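Local coordinates for protein probable UTP--glucose-1-phosphate uridylyltransferase YngB (Bacillus subtilis, PDB 7O2N) that catalyses the formation of UDP-glucose and diphosphate from UTP and glucose-1-phosphate, feeding glycolipid synthesis and wall teichoic acid glucosylation under anaerobic fermentative growth, at residues Glu51-Ile56 / Ala97-Ile102; Gly153-Gly158 / Asn210-Ser215. All blocks are in the same frame, centred on the assembly; numbering follows the deposited sequence.

Contact 1: Glu51-Ile56 / Ala97-Ile102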
ATOM      1  N   GLU A  51     -20.446  -8.732  15.784  1.00 71.20           N
ATOM      2  CA  GLU A  51     -19.598  -8.699  16.968  1.00 69.78           C
ATOM      3  C   GLU A  51     -18.419  -9.674  16.823  1.00 71.02           C
ATOM      4  O   GLU A  51     -17.398  -9.475  17.466  1.00 64.36           O
ATOM      5  CB  GLU A  51     -20.447  -8.828  18.237  1.00 64.47           C
ATOM      6  CG  GLU A  51     -21.719  -9.650  18.031  1.00 79.66           C
ATOM      7  CD  GLU A  51     -22.697  -9.781  19.192  1.00 98.67           C
ATOM      8  OE1 GLU A  51     -22.776  -8.840  20.019  1.00109.62           O
ATOM      9  OE2 GLU A  51     -23.404 -10.823  19.254  1.00 94.90           O
ATOM     10  N   ASP A  52     -18.536 -10.688  15.945  1.00 73.24           N
ATOM     11  CA  ASP A  52     -17.541 -11.750  15.866  1.00 72.10           C
ATOM     12  C   ASP A  52     -17.259 -12.128  14.412  1.00 67.59           C
ATOM     13  O   ASP A  52     -18.154 -12.535  13.678  1.00 69.44           O
ATOM     14  CB  ASP A  52     -17.976 -12.987  16.658  1.00 83.11           C
ATOM     15  CG  ASP A  52     -18.287 -12.749  18.133  1.00 92.99           C
ATOM     16  OD1 ASP A  52     -17.376 -12.268  18.877  1.00 86.16           O
ATOM     17  OD2 ASP A  52     -19.433 -13.078  18.543  1.00 91.25           O
ATOM     18  N   ILE A  53     -15.983 -12.026  14.030  1.00 61.88           N
ATOM     19  CA  ILE A  53     -15.520 -12.283  12.677  1.00 53.69           C
ATOM     20  C   ILE A  53     -14.503 -13.429  12.708  1.00 55.56           C
ATOM     21  O   ILE A  53     -13.603 -13.485  13.562  1.00 51.54           O
ATOM     22  CB  ILE A  53     -14.898 -10.998  12.104  1.00 55.25           C
ATOM     23  CG1 ILE A  53     -15.920  -9.861  12.014  1.00 57.82           C
ATOM     24  CG2 ILE A  53     -14.223 -11.266  10.771  1.00 58.22           C
ATOM     25  CD1 ILE A  53     -15.339  -8.499  11.664  1.00 52.11           C
ATOM     26  N   LEU A  54     -14.664 -14.355  11.760  1.00 48.52           N
ATOM     27  CA  LEU A  54     -13.648 -15.364  11.529  1.00 44.26           C
ATOM     28  C   LEU A  54     -12.980 -15.067  10.192  1.00 47.62           C
ATOM     29  O   LEU A  54     -13.634 -14.986   9.155  1.00 52.98           O
ATOM     30  CB  LEU A  54     -14.304 -16.743  11.486  1.00 39.86           C
ATOM     31  CG  LEU A  54     -13.364 -17.898  11.134  1.00 40.37           C
ATOM     32  CD1 LEU A  54     -12.168 -17.984  12.083  1.00 41.00           C
ATOM     33  CD2 LEU A  54     -14.113 -19.216  11.160  1.00 41.60           C
ATOM     34  N   ILE A  55     -11.666 -14.886  10.229  1.00 45.81           N
ATOM     35  CA  ILE A  55     -10.910 -14.723   9.005  1.00 42.77           C
ATOM     36  C   ILE A  55     -10.285 -16.071   8.685  1.00 47.37           C
ATOM     37  O   ILE A  55      -9.614 -16.663   9.530  1.00 52.40           O
ATOM     38  CB  ILE A  55      -9.839 -13.633   9.174  1.00 42.44           C
ATOM     39  CG1 ILE A  55     -10.466 -12.291   9.552  1.00 40.99           C
ATOM     40  CG2 ILE A  55      -8.970 -13.546   7.929  1.00 41.87           C
ATOM     41  CD1 ILE A  55      -9.462 -11.224   9.830  1.00 38.93           C
ATOM     42  N   ILE A  56     -10.574 -16.574   7.483  1.00 47.84           N
ATOM     43  CA  ILE A  56      -9.920 -17.770   6.986  1.00 41.76           C
ATOM     44  C   ILE A  56      -8.658 -17.240   6.319  1.00 45.89           C
ATOM     45  O   ILE A  56      -8.713 -16.616   5.259  1.00 49.92           O
ATOM     46  CB  ILE A  56     -10.807 -18.544   5.987  1.00 39.13           C
ATOM     47  CG1 ILE A  56     -12.303 -18.623   6.343  1.00 40.92           C
ATOM     48  CG2 ILE A  56     -10.204 -19.892   5.643  1.00 36.68           C
ATOM     49  CD1 ILE A  56     -12.668 -19.002   7.758  1.00 39.04           C
ATOM     50  N   ALA A  97     -14.160  -5.451  16.555  1.00 48.89           N
ATOM     51  CA  ALA A  97     -14.916  -6.693  16.656  1.00 45.80           C
ATOM     52  C   ALA A  97     -14.007  -7.727  17.294  1.00 45.21           C
ATOM     53  O   ALA A  97     -12.841  -7.437  17.531  1.00 51.01           O
ATOM     54  CB  ALA A  97     -15.347  -7.149  15.284  1.00 51.38           C
ATOM     55  N   ASN A  98     -14.536  -8.912  17.592  1.00 48.34           N
ATOM     56  CA  ASN A  98     -13.692  -9.969  18.117  1.00 50.34           C
ATOM     57  C   ASN A  98     -13.225 -10.788  16.928  1.00 49.14           C
ATOM     58  O   ASN A  98     -14.045 -11.460  16.299  1.00 46.79           O
ATOM     59  CB  ASN A  98     -14.435 -10.878  19.100  1.00 59.94           C
ATOM     60  CG  ASN A  98     -14.993 -10.160  20.307  1.00 62.90           C
ATOM     61  OD1 ASN A  98     -14.345  -9.275  20.877  1.00 62.91           O
ATOM     62  ND2 ASN A  98     -16.191 -10.556  20.703  1.00 64.64           N
ATOM     63  N   ILE A  99     -11.918 -10.712  16.643  1.00 45.45           N
ATOM     64  CA  ILE A  99     -11.398 -11.261  15.407  1.00 47.89           C
ATOM     65  C   ILE A  99     -10.784 -12.630  15.678  1.00 47.40           C
ATOM     66  O   ILE A  99      -9.774 -12.714  16.372  1.00 49.18           O
ATOM     67  CB  ILE A  99     -10.369 -10.302  14.790  1.00 45.96           C
ATOM     68  CG1 ILE A  99     -10.850  -8.855  14.752  1.00 46.02           C
ATOM     69  CG2 ILE A  99      -9.984 -10.775  13.404  1.00 49.95           C
ATOM     70  CD1 ILE A  99     -12.109  -8.646  13.958  1.00 46.21           C
ATOM     71  N   HIS A 100     -11.383 -13.672  15.094  1.00 49.24           N
ATOM     72  CA  HIS A 100     -10.869 -15.035  15.179  1.00 56.64           C
ATOM     73  C   HIS A 100     -10.186 -15.409  13.861  1.00 53.28           C
ATOM     74  O   HIS A 100     -10.544 -14.860  12.829  1.00 51.72           O
ATOM     75  CB  HIS A 100     -12.032 -15.994  15.485  1.00 64.27           C
ATOM     76  CG  HIS A 100     -12.823 -15.618  16.696  1.00 66.68           C
ATOM     77  ND1 HIS A 100     -13.374 -14.367  16.868  1.00 68.94           N
ATOM     78  CD2 HIS A 100     -13.159 -16.316  17.796  1.00 69.56           C
ATOM     79  CE1 HIS A 100     -13.996 -14.308  18.023  1.00 60.61           C
ATOM     80  NE2 HIS A 100     -13.889 -15.494  18.606  1.00 66.30           N
ATOM     81  N   TYR A 101      -9.222 -16.344  13.900  1.00 50.43           N
ATOM     82  CA  TYR A 101      -8.527 -16.831  12.710  1.00 49.75           C
ATOM     83  C   TYR A 101      -8.526 -18.354  12.619  1.00 47.26           C
ATOM     84  O   TYR A 101      -8.452 -19.066  13.615  1.00 58.19           O
ATOM     85  CB  TYR A 101      -7.063 -16.402  12.700  1.00 52.13           C
ATOM     86  CG  TYR A 101      -6.939 -14.918  12.831  1.00 65.21           C
ATOM     87  CD1 TYR A 101      -7.156 -14.085  11.744  1.00 73.80           C
ATOM     88  CD2 TYR A 101      -6.692 -14.345  14.063  1.00 72.22           C
ATOM     89  CE1 TYR A 101      -7.099 -12.705  11.878  1.00 85.35           C
ATOM     90  CE2 TYR A 101      -6.632 -12.968  14.214  1.00 88.96           C
ATOM     91  CZ  TYR A 101      -6.847 -12.141  13.120  1.00 88.63           C
ATOM     92  OH  TYR A 101      -6.773 -10.782  13.254  1.00 82.10           O
ATOM     93  N   ILE A 102      -8.577 -18.850  11.393  1.00 43.03           N
ATOM     94  CA  ILE A 102      -8.346 -20.256  11.137  1.00 42.64           C
ATOM     95  C   ILE A 102      -7.494 -20.325   9.888  1.00 40.83           C
ATOM     96  O   ILE A 102      -7.620 -19.476   9.011  1.00 39.12           O
ATOM     97  CB  ILE A 102      -9.671 -21.021  10.942  1.00 46.39           C
ATOM     98  CG1 ILE A 102      -9.434 -22.517  10.749  1.00 44.66           C
ATOM     99  CG2 ILE A 102     -10.504 -20.452   9.806  1.00 41.73           C
ATOM    100  CD1 ILE A 102      -9.610 -23.324  11.994  1.00 43.65           C
TER
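Isoleucine branches interlock along two parallel strands, 52-56 and 98-102, paired residue for residue. On the face of Ile53, Ile55, Ile99 and Tyr101, Ile55 CD1 fits between Ile99 CG2, 3.6 Å away, and the ring carbon Tyr101 CE1, 3.5 Å away. Ile53 CD1 drops into the hollow between Ala97 CB and Ile99 CD1, where the short alanine lets the Ile53 methyl come close. Over the other face, Ile102 CG2 wedges between Leu54 CD1 and Ile56 CD1. Beta-branched isoleucine suits an extended strand, and here its methyls fill the gaps between rungs. Strand 6-11 flanks 51-56 on its far side, and the long, mostly helical connection between the two strands makes this a beta-alpha-beta crossover of the Rossmann-like GT-A fold. The ladder is straight: His100 N meets Ile53 O at 2.7 Å, nearly along the C=O axis, and Ile55 N returns to His100 O at 2.8 Å. At its start, Asn98 ND2 gives Asp52 OD1 a 2.8 Å bond, their planes 27° apart. Main-chain bonds thus fix the register, the more exposed 98-102 side chains partly cover buried Ile53, Leu54, Ile55 and Ile56, and a polar pair suits exposed Asn98 and partly exposed Asp52.

Contact 2: Gly153-Gly158 / Asn210-Ser215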
ATOM      1  N   GLY A 153     -35.942 -14.211   6.228  1.00 81.33           N
ATOM      2  CA  GLY A 153     -35.266 -15.291   6.924  1.00 83.12           C
ATOM      3  C   GLY A 153     -34.664 -16.358   6.004  1.00 86.22           C
ATOM      4  O   GLY A 153     -34.222 -17.396   6.487  1.00110.91           O
ATOM      5  N   THR A 154     -34.639 -16.121   4.690  1.00 78.93           N
ATOM      6  CA  THR A 154     -33.920 -17.004   3.785  1.00 75.94           C
ATOM      7  C   THR A 154     -32.520 -16.454   3.537  1.00 75.99           C
ATOM      8  O   THR A 154     -32.180 -15.366   4.008  1.00 67.05           O
ATOM      9  CB  THR A 154     -34.571 -17.074   2.399  1.00 76.92           C
ATOM     10  OG1 THR A 154     -35.204 -15.830   2.100  1.00 82.00           O
ATOM     11  CG2 THR A 154     -35.548 -18.213   2.258  1.00 79.05           C
ATOM     12  N   GLU A 155     -31.739 -17.223   2.765  1.00 77.03           N
ATOM     13  CA  GLU A 155     -30.424 -16.823   2.285  1.00 74.78           C
ATOM     14  C   GLU A 155     -30.592 -15.577   1.420  1.00 69.51           C
ATOM     15  O   GLU A 155     -31.172 -15.660   0.343  1.00 74.74           O
ATOM     16  CB  GLU A 155     -29.776 -17.964   1.491  1.00 76.46           C
ATOM     17  CG  GLU A 155     -29.181 -19.085   2.338  1.00 94.91           C
ATOM     18  CD  GLU A 155     -30.118 -20.068   3.036  1.00112.99           C
ATOM     19  OE1 GLU A 155     -31.349 -20.016   2.783  1.00109.82           O
ATOM     20  OE2 GLU A 155     -29.616 -20.892   3.850  1.00116.58           O
ATOM     21  N   VAL A 156     -30.116 -14.429   1.918  1.00 60.75           N
ATOM     22  CA  VAL A 156     -30.152 -13.158   1.209  1.00 64.43           C
ATOM     23  C   VAL A 156     -28.791 -12.860   0.566  1.00 67.85           C
ATOM     24  O   VAL A 156     -27.741 -13.146   1.133  1.00 70.62           O
ATOM     25  CB  VAL A 156     -30.694 -11.995   2.078  1.00 64.37           C
ATOM     26  CG1 VAL A 156     -31.139 -12.412   3.474  1.00 66.95           C
ATOM     27  CG2 VAL A 156     -29.812 -10.754   2.109  1.00 54.91           C
ATOM     28  N   VAL A 157     -28.827 -12.301  -0.650  1.00 64.11           N
ATOM     29  CA  VAL A 157     -27.652 -11.920  -1.425  1.00 58.61           C
ATOM     30  C   VAL A 157     -27.673 -10.399  -1.612  1.00 59.46           C
ATOM     31  O   VAL A 157     -28.735  -9.797  -1.717  1.00 64.24           O
ATOM     32  CB  VAL A 157     -27.629 -12.661  -2.780  1.00 50.31           C
ATOM     33  CG1 VAL A 157     -27.222 -11.751  -3.910  1.00 54.18           C
ATOM     34  CG2 VAL A 157     -26.760 -13.903  -2.786  1.00 49.22           C
ATOM     35  N   GLY A 158     -26.490  -9.779  -1.654  1.00 60.03           N
ATOM     36  CA  GLY A 158     -26.334  -8.352  -1.900  1.00 62.30           C
ATOM     37  C   GLY A 158     -25.993  -8.068  -3.364  1.00 67.85           C
ATOM     38  O   GLY A 158     -25.032  -8.625  -3.906  1.00 70.61           O
ATOM     39  N   ASN A 210     -27.737 -19.273   6.218  1.00 73.33           N
ATOM     40  CA  ASN A 210     -28.242 -20.080   7.316  1.00 82.00           C
ATOM     41  C   ASN A 210     -27.294 -21.251   7.543  1.00 81.84           C
ATOM     42  O   ASN A 210     -26.615 -21.699   6.614  1.00 78.37           O
ATOM     43  CB  ASN A 210     -29.688 -20.525   7.071  1.00 84.58           C
ATOM     44  CG  ASN A 210     -30.684 -19.448   7.433  1.00 78.07           C
ATOM     45  OD1 ASN A 210     -31.574 -19.135   6.648  1.00 67.05           O
ATOM     46  ND2 ASN A 210     -30.508 -18.858   8.607  1.00 76.68           N
ATOM     47  N   SER A 211     -27.259 -21.709   8.801  1.00 75.93           N
ATOM     48  CA  SER A 211     -26.543 -22.907   9.204  1.00 69.46           C
ATOM     49  C   SER A 211     -26.791 -24.029   8.197  1.00 77.64           C
ATOM     50  O   SER A 211     -25.851 -24.722   7.803  1.00 78.17           O
ATOM     51  CB  SER A 211     -26.998 -23.311  10.560  1.00 74.65           C
ATOM     52  OG  SER A 211     -27.512 -22.186  11.263  1.00 81.27           O
ATOM     53  N   SER A 212     -28.062 -24.182   7.783  1.00 76.54           N
ATOM     54  CA  SER A 212     -28.490 -25.135   6.764  1.00 67.89           C
ATOM     55  C   SER A 212     -27.446 -25.242   5.662  1.00 69.51           C
ATOM     56  O   SER A 212     -27.121 -26.340   5.232  1.00 64.92           O
ATOM     57  CB  SER A 212     -29.817 -24.747   6.177  1.00 72.19           C
ATOM     58  OG  SER A 212     -30.379 -23.658   6.903  1.00 92.26           O
ATOM     59  N   ILE A 213     -26.917 -24.085   5.242  1.00 74.88           N
ATOM     60  CA  ILE A 213     -26.055 -23.976   4.077  1.00 76.33           C
ATOM     61  C   ILE A 213     -24.843 -24.900   4.209  1.00 78.17           C
ATOM     62  O   ILE A 213     -24.179 -25.201   3.216  1.00 72.51           O
ATOM     63  CB  ILE A 213     -25.666 -22.506   3.808  1.00 72.84           C
ATOM     64  CG1 ILE A 213     -25.440 -22.234   2.321  1.00 72.10           C
ATOM     65  CG2 ILE A 213     -24.491 -22.051   4.649  1.00 68.15           C
ATOM     66  CD1 ILE A 213     -26.709 -22.327   1.496  1.00 81.61           C
ATOM     67  N   PHE A 214     -24.578 -25.366   5.435  1.00 79.16           N
ATOM     68  CA  PHE A 214     -23.408 -26.197   5.676  1.00 77.01           C
ATOM     69  C   PHE A 214     -23.596 -27.578   5.056  1.00 75.55           C
ATOM     70  O   PHE A 214     -22.773 -28.012   4.249  1.00 66.48           O
ATOM     71  CB  PHE A 214     -23.017 -26.191   7.153  1.00 68.47           C
ATOM     72  CG  PHE A 214     -22.340 -24.904   7.536  1.00 72.31           C
ATOM     73  CD1 PHE A 214     -21.258 -24.435   6.794  1.00 74.34           C
ATOM     74  CD2 PHE A 214     -22.792 -24.152   8.612  1.00 67.74           C
ATOM     75  CE1 PHE A 214     -20.636 -23.236   7.111  1.00 71.23           C
ATOM     76  CE2 PHE A 214     -22.171 -22.953   8.926  1.00 73.64           C
ATOM     77  CZ  PHE A 214     -21.097 -22.496   8.178  1.00 69.83           C
ATOM     78  N   SER A 215     -24.700 -28.229   5.449  1.00 78.60           N
ATOM     79  CA  SER A 215     -25.147 -29.492   4.881  1.00 83.15           C
ATOM     80  C   SER A 215     -25.062 -29.399   3.361  1.00 85.76           C
ATOM     81  O   SER A 215     -24.301 -30.124   2.708  1.00 78.27           O
ATOM     82  CB  SER A 215     -26.563 -29.768   5.308  1.00 84.12           C
ATOM     83  OG  SER A 215     -26.859 -29.054   6.501  1.00 94.77           O
TER
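The carboxylate of Glu155 and the side-chain amide of Asn210 stand almost at right angles, their planes 87° apart, so they cross rather than stack. On one side of the carboxylate plane lies the start of Asn210, with its CB 3.2 Å from Glu155 OE2. The other side is taken by Ile213, whose CD1 is 4.0 Å from that same Glu155 OE2. A second flat group, the Phe214 ring of helix 213-219, lies nearly parallel to the ring of Phe126.

Glu155 reaches across because its chain is bent: CG is anti to the carbonyl carbon, and a chi2 of 74° folds the carboxylate round toward Asn210. Its OE2 takes a weak bond from Asn210 N, 3.4 Å long, with the donor well above the carboxylate plane.

Two junctions of the GT-A nucleotidyltransferase fold meet here. Helix 141-152 ends at Gly153, whose positive phi of 65° is easy for a residue without a side chain, and the chain then enters strand 156-161. Strand 206-210, antiparallel to it, gives way to helix 213-219, so the exit of one strand lies beside the entrance of the other.

That second turn is tied by its own backbone, since Ile213 N donates to Asn210 O at 2.8 Å. Ser215 OG, short enough to fold back, donates to Ser212 O at 3.0 Å along a lone pair in the carbonyl plane. The start of helix 213-219 would favour a negative charge nearby, which may ease the burial of Glu155. Ile213 slides past the stem of Glu155 in the opposite direction, its CD1 4.2 Å from Glu155 CG, and Val237 of helix 230-240 touches both side chains.

Overall arrangement
Both contacts belong to one mixed sheet within the nucleotidyltransferase domain, with centres 19 Å apart and nearest atoms about 8 Å apart, so they do not touch. They come in series along the chain: contact 1 closes at Ile102 before contact 2 opens at Gly153. Strand 52-57 pairs with 6-11, which pairs with 125-129, which in turn meets 206-210 and then 156-161; this chain of neighbours carries the sheet from contact 1 to contact 2. Helix 118-121 touches segment 51-56 through Phe120 and segment 210-215 through Ile121, which lies against Phe214. The parallel and antiparallel parts thus belong to one sheet of the GT-A nucleotidyltransferase fold.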